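Local structure of 2S Albumin protein (Dolichos, 6IX1) at residues F159-A173 with L185-T197. The protein is of unknown function but, as a seed albumin with a hemopexin-type beta-propeller fold, may serve in storage or ligand binding. Numbering follows the deposited sequence.
With SO4 (sulfate ion), chain D.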
loop_
_atom_site.group_PDB
_atom_site.type_symbol
_atom_site.label_atom_id
_atom_site.label_comp_id
_atom_site.label_asym_id
_atom_site.label_seq_id
_atom_site.Cartn_x
_atom_site.Cartn_y
_atom_site.Cartn_z
ATOM N N PHE A 159 12.059 12.060 -2.870
ATOM C CA PHE A 159 12.678 11.299 -1.745
ATOM C C PHE A 159 14.152 11.060 -2.018
ATOM O O PHE A 159 14.554 9.917 -2.143
ATOM C CB PHE A 159 11.875 10.006 -1.517
ATOM C CG PHE A 159 10.435 10.180 -1.250
ATOM C CD1 PHE A 159 9.994 10.326 0.051
ATOM C CD2 PHE A 159 9.519 10.141 -2.286
ATOM C CE1 PHE A 159 8.656 10.512 0.308
ATOM C CE2 PHE A 159 8.175 10.324 -2.008
ATOM C CZ PHE A 159 7.753 10.468 -0.716
ATOM N N PRO A 160 14.965 12.155 -2.088
ATOM C CA PRO A 160 16.390 11.961 -2.280
ATOM C C PRO A 160 17.037 11.119 -1.177
ATOM O O PRO A 160 18.079 10.554 -1.412
ATOM C CB PRO A 160 16.988 13.360 -2.358
ATOM C CG PRO A 160 15.941 14.191 -1.624
ATOM C CD PRO A 160 14.603 13.581 -1.983
ATOM N N VAL A 161 16.375 10.989 0.001
ATOM C CA VAL A 161 16.926 10.159 1.081
ATOM C C VAL A 161 17.072 8.717 0.602
ATOM O O VAL A 161 17.806 7.973 1.201
ATOM C CB VAL A 161 16.077 10.322 2.352
ATOM C CG1 VAL A 161 14.788 9.567 2.266
ATOM C CG2 VAL A 161 16.813 9.852 3.605
ATOM N N LEU A 162 16.310 8.320 -0.396
ATOM C CA LEU A 162 16.336 6.932 -0.897
ATOM C C LEU A 162 17.375 6.706 -2.008
ATOM O O LEU A 162 17.565 5.589 -2.418
ATOM C CB LEU A 162 14.962 6.566 -1.479
ATOM C CG LEU A 162 13.827 6.606 -0.478
ATOM C CD1 LEU A 162 12.522 6.258 -1.198
ATOM C CD2 LEU A 162 14.044 5.604 0.640
ATOM N N LYS A 163 18.072 7.766 -2.400
ATOM C CA LYS A 163 19.186 7.597 -3.348
ATOM C C LYS A 163 20.199 6.626 -2.757
ATOM O O LYS A 163 20.604 6.696 -1.609
ATOM C CB LYS A 163 19.863 8.924 -3.657
ATOM C CG LYS A 163 18.981 9.828 -4.508
ATOM C CD LYS A 163 19.590 11.211 -4.750
ATOM C CE LYS A 163 18.819 12.088 -5.676
ATOM N NZ LYS A 163 19.607 13.163 -6.191
ATOM N N GLY A 164 20.681 5.710 -3.612
ATOM C CA GLY A 164 21.650 4.710 -3.240
ATOM C C GLY A 164 21.053 3.496 -2.596
ATOM O O GLY A 164 21.772 2.678 -1.994
ATOM N N THR A 165 19.728 3.420 -2.495
ATOM C CA THR A 165 18.986 2.274 -1.973
ATOM C C THR A 165 18.194 1.675 -3.120
ATOM O O THR A 165 17.868 2.413 -4.068
ATOM C CB THR A 165 18.058 2.587 -0.801
ATOM O OG1 THR A 165 16.838 3.181 -1.273
ATOM C CG2 THR A 165 18.751 3.415 0.272
ATOM N N ILE A 166 17.698 0.449 -2.947
ATOM C CA ILE A 166 16.927 -0.166 -4.068
ATOM C C ILE A 166 15.590 0.542 -4.235
ATOM O O ILE A 166 15.001 0.499 -5.383
ATOM C CB ILE A 166 16.734 -1.652 -3.880
ATOM C CG1 ILE A 166 16.226 -2.323 -5.153
ATOM C CG2 ILE A 166 15.909 -1.904 -2.652
ATOM C CD1 ILE A 166 17.143 -2.195 -6.408
ATOM N N PHE A 167 15.143 1.276 -3.223
ATOM C CA PHE A 167 13.837 1.922 -3.356
ATOM C C PHE A 167 13.891 2.986 -4.456
ATOM O O PHE A 167 12.825 3.457 -4.862
ATOM C CB PHE A 167 13.378 2.469 -2.030
ATOM C CG PHE A 167 13.281 1.398 -0.982
ATOM C CD1 PHE A 167 12.140 0.615 -0.922
ATOM C CD2 PHE A 167 14.292 1.145 -0.087
ATOM C CE1 PHE A 167 12.049 -0.406 0.007
ATOM C CE2 PHE A 167 14.177 0.105 0.836
ATOM C CZ PHE A 167 13.097 -0.696 0.800
ATOM N N GLU A 168 15.070 3.498 -4.777
ATOM C CA GLU A 168 15.190 4.521 -5.825
ATOM C C GLU A 168 14.594 4.030 -7.169
ATOM O O GLU A 168 14.125 4.904 -7.922
ATOM C CB GLU A 168 16.649 4.996 -5.944
ATOM C CG GLU A 168 17.501 4.039 -6.630
ATOM C CD GLU A 168 18.988 4.279 -6.615
ATOM O OE1 GLU A 168 19.423 5.353 -6.095
ATOM O OE2 GLU A 168 19.708 3.276 -6.998
ATOM N N SER A 169 14.591 2.721 -7.409
ATOM C CA SER A 169 14.160 2.126 -8.691
ATOM C C SER A 169 12.729 1.600 -8.653
ATOM O O SER A 169 12.241 1.160 -9.664
ATOM C CB SER A 169 15.122 1.008 -9.021
ATOM O OG SER A 169 14.937 -0.145 -8.168
ATOM N N GLY A 170 12.066 1.701 -7.489
ATOM C CA GLY A 170 10.676 1.216 -7.349
ATOM C C GLY A 170 10.417 0.580 -6.009
ATOM O O GLY A 170 11.350 0.265 -5.263
ATOM N N ILE A 171 9.130 0.550 -5.722
ATOM C CA ILE A 171 8.561 0.078 -4.427
ATOM C C ILE A 171 7.510 -0.981 -4.775
ATOM O O ILE A 171 6.700 -0.754 -5.652
ATOM C CB ILE A 171 7.995 1.284 -3.640
ATOM C CG1 ILE A 171 9.100 2.327 -3.414
ATOM C CG2 ILE A 171 7.340 0.842 -2.364
ATOM C CD1 ILE A 171 8.677 3.613 -2.793
ATOM N N ASP A 172 7.538 -2.150 -4.085
ATOM C CA ASP A 172 6.548 -3.225 -4.274
ATOM C C ASP A 172 5.295 -3.027 -3.414
ATOM O O ASP A 172 4.234 -3.498 -3.802
ATOM C CB ASP A 172 7.149 -4.588 -3.984
ATOM C CG ASP A 172 8.137 -5.024 -5.051
ATOM O OD1 ASP A 172 8.047 -4.568 -6.205
ATOM O OD2 ASP A 172 9.035 -5.796 -4.689
ATOM N N ALA A 173 5.436 -2.441 -2.212
ATOM C CA ALA A 173 4.266 -2.274 -1.336
ATOM C C ALA A 173 4.611 -1.196 -0.323
ATOM O O ALA A 173 5.821 -0.952 -0.073
ATOM C CB ALA A 173 3.886 -3.579 -0.618
ATOM N N LEU A 185 8.093 1.096 3.517
ATOM C CA LEU A 185 8.271 0.827 2.059
ATOM C C LEU A 185 8.882 -0.595 1.990
ATOM O O LEU A 185 9.806 -0.931 2.716
ATOM C CB LEU A 185 9.261 1.820 1.419
ATOM C CG LEU A 185 9.002 3.295 1.712
ATOM C CD1 LEU A 185 10.060 4.093 0.958
ATOM C CD2 LEU A 185 7.614 3.715 1.210
ATOM N N PHE A 186 8.326 -1.368 1.091
ATOM C CA PHE A 186 8.757 -2.758 0.899
ATOM C C PHE A 186 9.207 -2.954 -0.561
ATOM O O PHE A 186 8.590 -2.460 -1.470
ATOM C CB PHE A 186 7.582 -3.720 1.141
ATOM C CG PHE A 186 7.021 -3.659 2.530
ATOM C CD1 PHE A 186 6.071 -2.771 2.895
ATOM C CD2 PHE A 186 7.520 -4.454 3.508
ATOM C CE1 PHE A 186 5.623 -2.705 4.213
ATOM C CE2 PHE A 186 7.164 -4.426 4.843
ATOM C CZ PHE A 186 6.175 -3.535 5.182
ATOM N N LYS A 187 10.259 -3.709 -0.735
ATOM C CA LYS A 187 10.809 -4.005 -2.071
ATOM C C LYS A 187 11.453 -5.393 -1.975
ATOM O O LYS A 187 12.436 -5.570 -1.220
ATOM C CB LYS A 187 11.826 -2.954 -2.518
ATOM C CG LYS A 187 12.604 -3.202 -3.807
ATOM C CD LYS A 187 11.718 -3.120 -4.928
ATOM C CE LYS A 187 12.424 -2.786 -6.262
ATOM N NZ LYS A 187 13.233 -1.511 -6.486
ATOM N N GLY A 188 10.850 -6.335 -2.677
ATOM C CA GLY A 188 11.234 -7.735 -2.554
ATOM C C GLY A 188 11.273 -8.190 -1.121
ATOM O O GLY A 188 10.285 -7.960 -0.407
ATOM N N ALA A 189 12.434 -8.671 -0.721
ATOM C CA ALA A 189 12.655 -9.259 0.620
ATOM C C ALA A 189 12.871 -8.212 1.726
ATOM O O ALA A 189 12.915 -8.589 2.919
ATOM C CB ALA A 189 13.883 -10.140 0.504
ATOM N N GLN A 190 12.976 -6.945 1.364
ATOM C CA GLN A 190 13.516 -5.883 2.252
ATOM C C GLN A 190 12.442 -4.811 2.476
ATOM O O GLN A 190 11.466 -4.658 1.727
ATOM C CB GLN A 190 14.714 -5.157 1.610
ATOM C CG GLN A 190 16.014 -5.884 1.447
ATOM C CD GLN A 190 16.971 -5.018 0.670
ATOM O OE1 GLN A 190 16.618 -4.341 -0.340
ATOM N NE2 GLN A 190 18.181 -5.101 1.140
ATOM N N TYR A 191 12.682 -4.070 3.515
ATOM C CA TYR A 191 11.864 -2.897 3.814
ATOM C C TYR A 191 12.668 -1.797 4.483
ATOM O O TYR A 191 13.777 -2.022 4.957
ATOM C CB TYR A 191 10.655 -3.222 4.700
ATOM C CG TYR A 191 10.870 -3.290 6.198
ATOM C CD1 TYR A 191 11.671 -4.251 6.754
ATOM C CD2 TYR A 191 10.390 -2.297 6.998
ATOM C CE1 TYR A 191 11.874 -4.308 8.123
ATOM C CE2 TYR A 191 10.531 -2.325 8.374
ATOM C CZ TYR A 191 11.268 -3.363 8.914
ATOM O OH TYR A 191 11.439 -3.545 10.261
ATOM N N VAL A 192 12.087 -0.638 4.531
ATOM C CA VAL A 192 12.582 0.470 5.335
ATOM C C VAL A 192 11.423 1.296 5.874
ATOM O O VAL A 192 10.361 1.318 5.281
ATOM C CB VAL A 192 13.539 1.360 4.514
ATOM C CG1 VAL A 192 12.810 2.160 3.443
ATOM C CG2 VAL A 192 14.426 2.219 5.389
ATOM N N ARG A 193 11.706 1.924 7.016
ATOM C CA ARG A 193 10.762 2.828 7.629
ATOM C C ARG A 193 11.292 4.229 7.387
ATOM O O ARG A 193 12.462 4.489 7.626
ATOM C CB ARG A 193 10.595 2.533 9.096
ATOM C CG ARG A 193 9.653 3.491 9.814
ATOM C CD ARG A 193 9.215 3.013 11.152
ATOM N NE ARG A 193 10.336 2.747 12.029
ATOM C CZ ARG A 193 10.411 2.991 13.356
ATOM N NH1 ARG A 193 9.507 3.753 13.957
ATOM N NH2 ARG A 193 11.412 2.485 14.067
ATOM N N ILE A 194 10.389 5.099 6.911
ATOM C CA ILE A 194 10.766 6.502 6.670
ATOM C C ILE A 194 9.852 7.395 7.501
ATOM O O ILE A 194 8.749 7.075 7.802
ATOM C CB ILE A 194 10.701 6.851 5.161
ATOM C CG1 ILE A 194 9.268 6.847 4.646
ATOM C CG2 ILE A 194 11.649 5.969 4.377
ATOM C CD1 ILE A 194 9.192 7.471 3.235
ATOM N N LYS A 195 10.356 8.598 7.730
ATOM C CA LYS A 195 9.593 9.770 8.171
ATOM C C LYS A 195 9.531 10.662 6.924
ATOM O O LYS A 195 10.542 11.111 6.476
ATOM C CB LYS A 195 10.265 10.496 9.325
ATOM C CG LYS A 195 9.530 11.645 9.926
ATOM C CD LYS A 195 10.275 12.197 11.132
ATOM C CE LYS A 195 9.435 13.235 11.846
ATOM N NZ LYS A 195 10.202 14.162 12.703
ATOM N N PHE A 196 8.346 10.872 6.401
ATOM C CA PHE A 196 8.187 11.611 5.152
ATOM C C PHE A 196 7.670 12.996 5.427
ATOM O O PHE A 196 6.949 13.222 6.395
ATOM C CB PHE A 196 7.361 10.860 4.104
ATOM C CG PHE A 196 5.899 10.674 4.415
ATOM C CD1 PHE A 196 5.452 9.642 5.249
ATOM C CD2 PHE A 196 4.962 11.551 3.971
ATOM C CE1 PHE A 196 4.107 9.503 5.591
ATOM C CE2 PHE A 196 3.641 11.389 4.269
ATOM C CZ PHE A 196 3.203 10.405 5.122
ATOM N N THR A 197 8.014 13.897 4.498
ATOM C CA THR A 197 7.775 15.347 4.636
ATOM C C THR A 197 7.132 15.877 3.358
ATOM O O THR A 197 7.827 16.315 2.419
ATOM C CB THR A 197 9.051 16.102 4.968
ATOM O OG1 THR A 197 10.011 15.935 3.927
ATOM C CG2 THR A 197 9.624 15.687 6.296
HETATM S S SO4 D . 9.956 -1.187 12.462
HETATM O O1 SO4 D . 10.632 -1.649 13.623
HETATM O O2 SO4 D . 8.979 -0.255 12.911
HETATM O O3 SO4 D . 9.316 -2.222 11.830
HETATM O O4 SO4 D . 10.833 -0.567 11.509
#
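Lys-187 reaches across to the loop before strand 173-176, where its ammonium donates to Ser-169 OG (NZ to OG 2.8 Å) and to the carbonyl of Gly-170 (NZ to O 2.9 Å); a third, weak bond goes to Ile-166 O. The Gly-170 oxygen is met well above its carbonyl plane, 50° out of it. Bends at chi2 and chi4 (-59°) of the lysine chain bring NZ back to the 3-10 segment 166-168 and the two residues that follow it, with its CG against Ile-166 CG2.

Backbone pairing lies alongside. Phe-186 O accepts from both Asp-172 N (2.8 Å) and Ala-173 N (3.2 Å), while Phe-186 N returns a bond to Ala-173 O: two residues facing one, a classic beta bulge. The Asp-172 carboxylate then takes Gly-188 N on the anti side of OD2 (2.8 Å, N-H...O 167°), tying the bulge to the type II' turn from Lys-187 to Gln-190.

Apolar contact centres on Phe-167. Val-192 CG1 sits over one face in a CH-pi contact, 4.0 Å from the centroid, and Ile-166 CG2 lies over the opposite face near the rim, while Phe-167 CE1 lies against Leu-185 CB and Lys-187 CB. Farther along, Leu-162 CD1 and Leu-185 CD1 meet tip to tip at 3.9 Å, with Ile-171 CD1 also against Leu-185. Phe-159 turns a ring edge to Phe-196 CB, and its ring also packs edge-to-face with Tyr-131 and Tyr-138.

The loop thus packs over the two middle strands, on the side bearing Leu-185, Val-192 and Ile-194, of a four-stranded antiparallel sheet, ordered 173-176, 182-187, 190-195, 204-211, and enters its first strand, consistent with one blade of a four-bladed hemopexin-type beta-propeller.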